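Local atomic coordinates of uncharacterized protein (Magnetospirillum magneticum AMB-1, PDB entry 5MU5), a protein that probably transfers a sugar to flagellin as a Maf-family glycosyltransferase and is involved in the formation of bacterial flagella. Residues S108-E118 and Y607-K618; N255-L264 and E362-P370. One frame throughout, in Å; residues are numbered along the deposited sequence.

Interaction 1: S108-E118 and Y607-K618; sequences SGLSFLQHPEE and YYVKRVTPADRK
R611 and R617 reach across to backbone carbonyls of 108-118 at separate places. The NE of R611 gives its hydrogen to Q114 O at 3.0 Å, the acceptor lying in the guanidinium plane although NE stands above the Q114 carbonyl plane. P116 CD covers one face of this guanidinium and Y607 CE1 the opposite one, while NH1 bonds Y607 O and salt-bridges D208. R617 instead turns both terminal nitrogens on S108 O, NH2 at 2.8 Å and NH1 at 3.2 Å, with L110 CD2 over the centre of its guanidinium. A bend at chi3 (64°) helps lay that flat group beneath the leucine branch; NH2 also salt-bridges E620.

Between the arginines runs a two-stranded antiparallel pairing. S111 and T613 exchange backbone bonds in both directions, T613 N to S111 O at 2.8 Å being nearly straight (174°), and L113 N continues to R611 O. Beside this pairing S111 OG donates a hydrogen bond to T613 OG1 (3.1 Å). F112 offers a ring face to the edge of Y608, planes at 73°, and F621 of helix 618-646 adds another edge-to-face ring.

K618 NZ and E118 form a salt bridge, weakly bonded through OE1 (3.3 Å) and OE2. The chemistry therefore joins N-terminal and helical-bundle regions mainly through backbone acceptors, with both guanidiniums oriented by in-plane carbonyls and by groups over their faces.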
# COMPACT_ATOMS: atom_id res chain seq x y z
N SER A 108 18.31 -31.83 9.15
CA SER A 108 17.58 -32.92 9.78
C SER A 108 17.01 -33.93 8.79
O SER A 108 16.41 -34.91 9.21
CB SER A 108 16.47 -32.40 10.70
OG SER A 108 15.36 -31.93 9.96
N GLY A 109 17.22 -33.72 7.50
CA GLY A 109 16.78 -34.69 6.51
C GLY A 109 15.49 -34.33 5.80
O GLY A 109 14.99 -35.08 4.97
N LEU A 110 14.95 -33.16 6.12
CA LEU A 110 13.75 -32.68 5.47
C LEU A 110 14.14 -31.99 4.18
O LEU A 110 15.26 -31.47 4.05
CB LEU A 110 13.02 -31.69 6.37
CG LEU A 110 12.71 -32.19 7.78
CD1 LEU A 110 12.02 -31.07 8.55
CD2 LEU A 110 11.86 -33.43 7.76
N SER A 111 13.23 -32.01 3.22
CA SER A 111 13.38 -31.24 1.99
C SER A 111 12.05 -30.57 1.66
O SER A 111 11.07 -30.70 2.40
CB SER A 111 13.85 -32.13 0.86
OG SER A 111 12.88 -33.13 0.64
N PHE A 112 12.02 -29.85 0.55
CA PHE A 112 10.86 -29.04 0.21
C PHE A 112 10.41 -29.29 -1.21
O PHE A 112 11.19 -29.18 -2.13
CB PHE A 112 11.21 -27.57 0.42
CG PHE A 112 11.53 -27.26 1.86
CD1 PHE A 112 10.51 -27.07 2.78
CD2 PHE A 112 12.83 -27.26 2.31
CE1 PHE A 112 10.78 -26.83 4.11
CE2 PHE A 112 13.11 -27.01 3.64
CZ PHE A 112 12.08 -26.80 4.54
N LEU A 113 9.14 -29.66 -1.38
CA LEU A 113 8.57 -29.82 -2.69
C LEU A 113 8.37 -28.46 -3.34
O LEU A 113 8.23 -27.44 -2.67
CB LEU A 113 7.21 -30.48 -2.58
CG LEU A 113 7.09 -31.83 -1.91
CD1 LEU A 113 5.63 -32.08 -1.63
CD2 LEU A 113 7.69 -32.93 -2.78
N GLN A 114 8.31 -28.45 -4.67
CA GLN A 114 8.01 -27.23 -5.40
C GLN A 114 6.58 -26.79 -5.08
O GLN A 114 6.33 -25.64 -4.82
CB GLN A 114 8.15 -27.47 -6.90
CG GLN A 114 8.11 -26.17 -7.72
CD GLN A 114 7.82 -26.38 -9.21
OE1 GLN A 114 7.88 -27.49 -9.74
NE2 GLN A 114 7.51 -25.29 -9.89
N HIS A 115 5.65 -27.74 -5.09
CA HIS A 115 4.24 -27.45 -4.85
C HIS A 115 3.79 -28.28 -3.68
O HIS A 115 4.27 -29.39 -3.48
CB HIS A 115 3.39 -27.78 -6.10
CG HIS A 115 3.75 -26.99 -7.32
ND1 HIS A 115 3.85 -25.61 -7.30
CD2 HIS A 115 4.02 -27.37 -8.59
CE1 HIS A 115 4.17 -25.18 -8.51
NE2 HIS A 115 4.29 -26.23 -9.31
N PRO A 116 2.84 -27.76 -2.89
CA PRO A 116 2.36 -28.62 -1.81
C PRO A 116 1.67 -29.90 -2.33
O PRO A 116 1.03 -29.89 -3.39
CB PRO A 116 1.32 -27.73 -1.11
CG PRO A 116 1.69 -26.34 -1.47
CD PRO A 116 2.19 -26.45 -2.87
N GLU A 117 1.82 -30.99 -1.59
CA GLU A 117 1.08 -32.23 -1.88
C GLU A 117 -0.23 -32.30 -1.10
O GLU A 117 -0.97 -33.27 -1.22
CB GLU A 117 1.93 -33.46 -1.56
CG GLU A 117 2.69 -33.98 -2.77
CD GLU A 117 3.64 -35.12 -2.43
OE1 GLU A 117 3.59 -35.65 -1.29
OE2 GLU A 117 4.45 -35.50 -3.31
N GLU A 118 -0.53 -31.27 -0.33
CA GLU A 118 -1.72 -31.22 0.49
C GLU A 118 -2.65 -30.10 0.00
O GLU A 118 -2.21 -29.08 -0.52
CB GLU A 118 -1.31 -30.99 1.96
CG GLU A 118 -0.43 -29.74 2.18
CD GLU A 118 -0.11 -29.44 3.64
OE1 GLU A 118 -0.27 -30.34 4.51
OE2 GLU A 118 0.30 -28.28 3.93
N TYR A 607 4.88 -20.55 3.57
CA TYR A 607 5.21 -21.08 2.28
C TYR A 607 5.89 -22.45 2.43
O TYR A 607 5.50 -23.42 1.78
CB TYR A 607 6.13 -20.12 1.51
CG TYR A 607 6.51 -20.63 0.14
CD1 TYR A 607 5.72 -20.37 -0.97
CD2 TYR A 607 7.63 -21.42 -0.03
CE1 TYR A 607 6.05 -20.87 -2.22
CE2 TYR A 607 7.98 -21.92 -1.27
CZ TYR A 607 7.19 -21.64 -2.37
OH TYR A 607 7.54 -22.16 -3.60
N TYR A 608 6.87 -22.53 3.31
CA TYR A 608 7.65 -23.76 3.42
C TYR A 608 6.98 -24.91 4.18
O TYR A 608 7.19 -26.08 3.81
CB TYR A 608 9.08 -23.47 3.91
CG TYR A 608 9.90 -22.73 2.86
CD1 TYR A 608 10.35 -23.39 1.73
CD2 TYR A 608 10.21 -21.38 3.00
CE1 TYR A 608 11.10 -22.73 0.76
CE2 TYR A 608 10.95 -20.71 2.04
CZ TYR A 608 11.39 -21.39 0.93
OH TYR A 608 12.13 -20.76 -0.04
N VAL A 609 6.17 -24.62 5.20
CA VAL A 609 5.51 -25.72 5.93
C VAL A 609 4.55 -26.55 5.07
O VAL A 609 4.39 -27.74 5.32
CB VAL A 609 4.72 -25.29 7.19
CG1 VAL A 609 5.65 -24.82 8.26
CG2 VAL A 609 3.68 -24.23 6.86
N LYS A 610 3.87 -25.91 4.12
CA LYS A 610 3.01 -26.64 3.20
C LYS A 610 3.78 -27.56 2.25
O LYS A 610 3.19 -28.41 1.63
CB LYS A 610 2.28 -25.68 2.28
CG LYS A 610 1.30 -24.73 2.90
CD LYS A 610 0.60 -24.04 1.75
CE LYS A 610 -0.04 -22.76 2.20
NZ LYS A 610 0.97 -21.68 2.33
N ARG A 611 5.08 -27.33 2.10
CA ARG A 611 5.89 -28.02 1.10
C ARG A 611 6.93 -28.94 1.72
O ARG A 611 7.68 -29.61 1.01
CB ARG A 611 6.57 -26.96 0.23
CG ARG A 611 5.59 -26.22 -0.67
CD ARG A 611 6.24 -25.06 -1.40
NE ARG A 611 5.32 -24.40 -2.33
CZ ARG A 611 4.33 -23.58 -1.97
NH1 ARG A 611 4.08 -23.29 -0.69
NH2 ARG A 611 3.59 -23.02 -2.90
N VAL A 612 6.99 -28.99 3.04
CA VAL A 612 7.99 -29.81 3.70
C VAL A 612 7.68 -31.31 3.54
O VAL A 612 6.56 -31.74 3.71
CB VAL A 612 8.14 -29.42 5.18
CG1 VAL A 612 6.95 -29.88 6.00
CG2 VAL A 612 9.45 -29.96 5.73
N THR A 613 8.71 -32.08 3.18
CA THR A 613 8.62 -33.55 3.14
C THR A 613 9.80 -34.12 3.92
O THR A 613 10.86 -33.48 4.00
CB THR A 613 8.68 -34.13 1.71
OG1 THR A 613 9.88 -33.71 1.06
CG2 THR A 613 7.47 -33.69 0.92
N PRO A 614 9.64 -35.33 4.46
CA PRO A 614 8.45 -36.19 4.46
C PRO A 614 7.29 -35.63 5.28
O PRO A 614 7.49 -35.13 6.39
CB PRO A 614 8.94 -37.48 5.11
CG PRO A 614 10.42 -37.47 4.97
CD PRO A 614 10.87 -36.05 4.84
N ALA A 615 6.09 -35.76 4.73
CA ALA A 615 4.89 -35.20 5.34
C ALA A 615 4.66 -35.63 6.80
O ALA A 615 4.20 -34.82 7.61
CB ALA A 615 3.67 -35.52 4.47
N ASP A 616 4.99 -36.86 7.15
CA ASP A 616 4.81 -37.33 8.53
C ASP A 616 5.82 -36.74 9.52
O ASP A 616 5.71 -36.97 10.71
CB ASP A 616 4.82 -38.87 8.61
CG ASP A 616 6.14 -39.48 8.17
OD1 ASP A 616 6.99 -38.76 7.60
OD2 ASP A 616 6.32 -40.70 8.40
N ARG A 617 6.80 -35.99 9.02
CA ARG A 617 7.73 -35.27 9.89
C ARG A 617 7.44 -33.75 9.88
O ARG A 617 8.25 -32.95 10.33
CB ARG A 617 9.18 -35.54 9.45
CG ARG A 617 9.62 -36.99 9.68
CD ARG A 617 11.07 -37.25 9.25
NE ARG A 617 12.01 -36.47 10.05
CZ ARG A 617 13.26 -36.17 9.71
NH1 ARG A 617 13.79 -36.59 8.58
NH2 ARG A 617 14.00 -35.43 10.52
N LYS A 618 6.27 -33.36 9.38
CA LYS A 618 5.88 -31.94 9.33
C LYS A 618 5.94 -31.26 10.71
O LYS A 618 6.39 -30.12 10.81
CB LYS A 618 4.48 -31.80 8.72
CG LYS A 618 4.02 -30.37 8.50
CD LYS A 618 2.66 -30.33 7.82
CE LYS A 618 2.11 -28.92 7.83
NZ LYS A 618 0.75 -28.81 7.25
O HOH W 1 3.24 -30.70 0.79

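Interaction 2: N255-L264 and E362-P370; sequences NMRDGRYSIL and EDVVYYFRP
Strands 262-263 and 363-367 run parallel, S262 facing V365 and I263 facing Y366 at CA separations of 4.6 and 4.9 Å, and three backbone bonds join them: S262 N to V364 O, Y366 N to S262 O (2.9 Å) and L264 N to Y366 O (170° at the hydrogen).

Y366 is the residue most covered by the other segment. With CG anti to its carbonyl carbon (chi1 -66°), its ring reaches back toward the end of helix 242-257, where the side chain of N255 crosses it at about a right angle and N255 OD1 lies 3.0 Å from Y366 OH. The amide of N255 is in turn placed by its ND2, which bonds the carbonyls of N351 and V353. On the Y261 side, Y366 turns an edge toward the tyrosine face in an offset edge-to-face pair with planes at 60°; Y366 CE2 also meets Y261 CB at 3.7 Å.

The two strands belong to a large mixed sheet, and both fall within the MptE-like range. Strand 363-367 is flanked by 346-350 on its other side, and 262-263 by the antiparallel 530-531, so this parallel pair lies near one end of the sheet. Helix 242-257 leads through a short turn into 262-263, which brings N255 up against Y366.

F368 fills the next position on the side of I263 and Y366. M256 SD approaches its ring edge, 3.7 Å from F368 CE2, a Met-aromatic contact. I263 touches the same ring with both branches, CD1 and CG2 meeting F368 CE1, and helix 373-378 adds F378 against both M256 and F368. On the other face of the sheet V365 CG1 comes within 3.5 Å of L264 N.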
# COMPACT_ATOMS: atom_id res chain seq x y z
N ASN A 255 14.75 15.61 14.30
CA ASN A 255 14.22 16.79 13.65
C ASN A 255 13.38 17.66 14.57
O ASN A 255 13.34 18.86 14.41
CB ASN A 255 13.39 16.40 12.44
CG ASN A 255 14.23 16.08 11.23
OD1 ASN A 255 15.32 16.63 11.07
ND2 ASN A 255 13.73 15.21 10.34
N MET A 256 12.70 17.05 15.53
CA MET A 256 11.76 17.78 16.36
C MET A 256 12.20 18.08 17.77
O MET A 256 11.57 18.89 18.43
CB MET A 256 10.46 17.00 16.43
CG MET A 256 9.72 17.03 15.11
SD MET A 256 8.36 15.89 15.24
CE MET A 256 7.33 16.72 16.46
N ARG A 257 13.26 17.41 18.21
CA ARG A 257 13.79 17.52 19.56
C ARG A 257 14.12 18.96 19.94
O ARG A 257 13.61 19.46 20.92
CB ARG A 257 15.08 16.68 19.66
CG ARG A 257 15.72 16.63 21.04
CD ARG A 257 14.87 15.81 21.98
NE ARG A 257 15.32 15.90 23.36
CZ ARG A 257 14.98 16.88 24.20
NH1 ARG A 257 14.20 17.88 23.81
NH2 ARG A 257 15.44 16.85 25.44
N ASP A 258 14.98 19.58 19.13
CA ASP A 258 15.59 20.89 19.41
C ASP A 258 15.30 21.90 18.33
O ASP A 258 14.74 21.59 17.29
CB ASP A 258 17.12 20.76 19.37
CG ASP A 258 17.67 19.74 20.33
OD1 ASP A 258 17.84 20.06 21.52
OD2 ASP A 258 18.00 18.63 19.86
N GLY A 259 15.74 23.13 18.60
CA GLY A 259 15.81 24.19 17.61
C GLY A 259 14.55 24.68 16.94
O GLY A 259 13.43 24.17 17.14
N ARG A 260 14.76 25.68 16.11
CA ARG A 260 13.69 26.27 15.37
C ARG A 260 13.28 25.35 14.22
O ARG A 260 14.11 24.79 13.51
CB ARG A 260 14.07 27.66 14.83
CG ARG A 260 14.19 28.76 15.88
CD ARG A 260 14.17 30.15 15.25
NE ARG A 260 15.33 30.39 14.38
CZ ARG A 260 16.52 30.83 14.79
NH1 ARG A 260 16.76 31.09 16.07
NH2 ARG A 260 17.50 31.00 13.90
N TYR A 261 11.98 25.17 14.09
CA TYR A 261 11.40 24.60 12.91
C TYR A 261 9.95 24.96 13.01
O TYR A 261 9.48 25.36 14.07
CB TYR A 261 11.60 23.09 12.82
CG TYR A 261 10.89 22.32 13.88
CD1 TYR A 261 9.56 21.94 13.72
CD2 TYR A 261 11.54 21.95 15.05
CE1 TYR A 261 8.91 21.21 14.70
CE2 TYR A 261 10.90 21.21 16.04
CZ TYR A 261 9.58 20.85 15.86
OH TYR A 261 8.93 20.14 16.84
N SER A 262 9.25 24.83 11.90
CA SER A 262 7.82 25.03 11.85
C SER A 262 7.16 23.82 11.19
O SER A 262 7.83 22.93 10.67
CB SER A 262 7.50 26.29 11.08
OG SER A 262 8.07 27.43 11.70
N ILE A 263 5.83 23.80 11.25
CA ILE A 263 5.02 22.69 10.81
C ILE A 263 4.06 23.18 9.76
O ILE A 263 3.40 24.20 9.96
CB ILE A 263 4.16 22.14 11.95
CG1 ILE A 263 5.02 21.72 13.14
CG2 ILE A 263 3.37 20.93 11.46
CD1 ILE A 263 6.09 20.70 12.77
N LEU A 264 3.96 22.46 8.65
CA LEU A 264 3.06 22.81 7.57
C LEU A 264 1.59 22.60 7.94
O LEU A 264 1.22 21.62 8.57
CB LEU A 264 3.41 22.02 6.33
CG LEU A 264 2.65 22.37 5.05
CD1 LEU A 264 3.48 22.06 3.81
CD2 LEU A 264 1.33 21.63 4.98
N GLU A 362 18.64 28.37 6.50
CA GLU A 362 18.19 29.35 7.48
C GLU A 362 16.94 28.86 8.23
O GLU A 362 16.88 28.96 9.46
CB GLU A 362 17.90 30.67 6.75
CG GLU A 362 19.18 31.44 6.40
CD GLU A 362 18.99 32.53 5.37
OE1 GLU A 362 17.83 32.82 5.00
OE2 GLU A 362 20.03 33.10 4.93
N ASP A 363 15.98 28.29 7.50
CA ASP A 363 14.67 27.96 8.04
C ASP A 363 14.06 26.66 7.45
O ASP A 363 14.17 26.38 6.25
CB ASP A 363 13.78 29.15 7.76
CG ASP A 363 12.35 28.90 8.09
OD1 ASP A 363 12.03 28.52 9.24
OD2 ASP A 363 11.53 29.09 7.18
N VAL A 364 13.37 25.91 8.31
CA VAL A 364 12.88 24.59 7.98
C VAL A 364 11.43 24.38 8.42
O VAL A 364 11.08 24.67 9.55
CB VAL A 364 13.75 23.51 8.67
CG1 VAL A 364 13.28 22.10 8.32
CG2 VAL A 364 15.21 23.66 8.25
N VAL A 365 10.61 23.88 7.51
CA VAL A 365 9.24 23.52 7.78
C VAL A 365 9.04 22.03 7.47
O VAL A 365 9.47 21.54 6.41
CB VAL A 365 8.27 24.30 6.89
CG1 VAL A 365 6.84 23.94 7.26
CG2 VAL A 365 8.50 25.80 7.04
N TYR A 366 8.39 21.32 8.38
CA TYR A 366 8.13 19.91 8.23
C TYR A 366 6.66 19.62 8.01
O TYR A 366 5.81 20.28 8.57
CB TYR A 366 8.55 19.13 9.49
CG TYR A 366 10.02 19.15 9.74
CD1 TYR A 366 10.90 18.59 8.85
CD2 TYR A 366 10.53 19.77 10.89
CE1 TYR A 366 12.25 18.62 9.08
CE2 TYR A 366 11.88 19.82 11.12
CZ TYR A 366 12.73 19.24 10.22
OH TYR A 366 14.07 19.29 10.46
N TYR A 367 6.36 18.61 7.21
CA TYR A 367 5.01 18.06 7.17
C TYR A 367 5.17 16.61 7.65
O TYR A 367 6.28 16.05 7.64
CB TYR A 367 4.41 18.15 5.78
CG TYR A 367 4.97 17.16 4.80
CD1 TYR A 367 6.10 17.44 4.08
CD2 TYR A 367 4.36 15.93 4.62
CE1 TYR A 367 6.62 16.51 3.18
CE2 TYR A 367 4.87 15.00 3.73
CZ TYR A 367 6.00 15.29 3.02
OH TYR A 367 6.46 14.36 2.12
N PHE A 368 4.08 16.02 8.09
CA PHE A 368 4.12 14.67 8.62
C PHE A 368 3.71 13.66 7.58
O PHE A 368 2.58 13.65 7.09
CB PHE A 368 3.32 14.57 9.91
CG PHE A 368 3.99 15.29 11.01
CD1 PHE A 368 3.80 16.64 11.17
CD2 PHE A 368 4.92 14.64 11.79
CE1 PHE A 368 4.49 17.33 12.13
CE2 PHE A 368 5.60 15.32 12.79
CZ PHE A 368 5.39 16.67 12.95
N ARG A 369 4.67 12.81 7.23
CA ARG A 369 4.43 11.80 6.25
C ARG A 369 3.67 10.62 6.86
O ARG A 369 4.15 10.01 7.81
CB ARG A 369 5.73 11.36 5.61
CG ARG A 369 5.41 10.70 4.31
CD ARG A 369 6.61 10.17 3.58
NE ARG A 369 6.11 9.65 2.31
CZ ARG A 369 6.87 9.10 1.38
NH1 ARG A 369 8.18 9.03 1.58
NH2 ARG A 369 6.33 8.64 0.26
N PRO A 370 2.50 10.29 6.32
CA PRO A 370 1.66 9.27 6.94
C PRO A 370 2.15 7.83 6.77
O PRO A 370 3.13 7.58 6.07
CB PRO A 370 0.29 9.48 6.27
CG PRO A 370 0.58 10.14 4.97
CD PRO A 370 1.85 10.92 5.15

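Overall arrangement
Interactions 1 and 2 stand on opposite sides of the chain's centre, with nearest atoms about 28 Å apart, and share no helix or strand. Residues 255-264 and 362-370 both fall in the MptE-like range and add neighbouring strands to one large sheet; nearly every touching residue there is buried, and aromatic and aliphatic side chains dominate. Interaction 1 is only partly buried and joins sequence regions almost 490 residues apart, the Maf N-terminal and helical-bundle ranges, through an isolated two-stranded sheet. Its cross-segment bonds include arginines and a weak lysine-glutamate pair, whereas those assigned in interaction 2 are backbone to backbone.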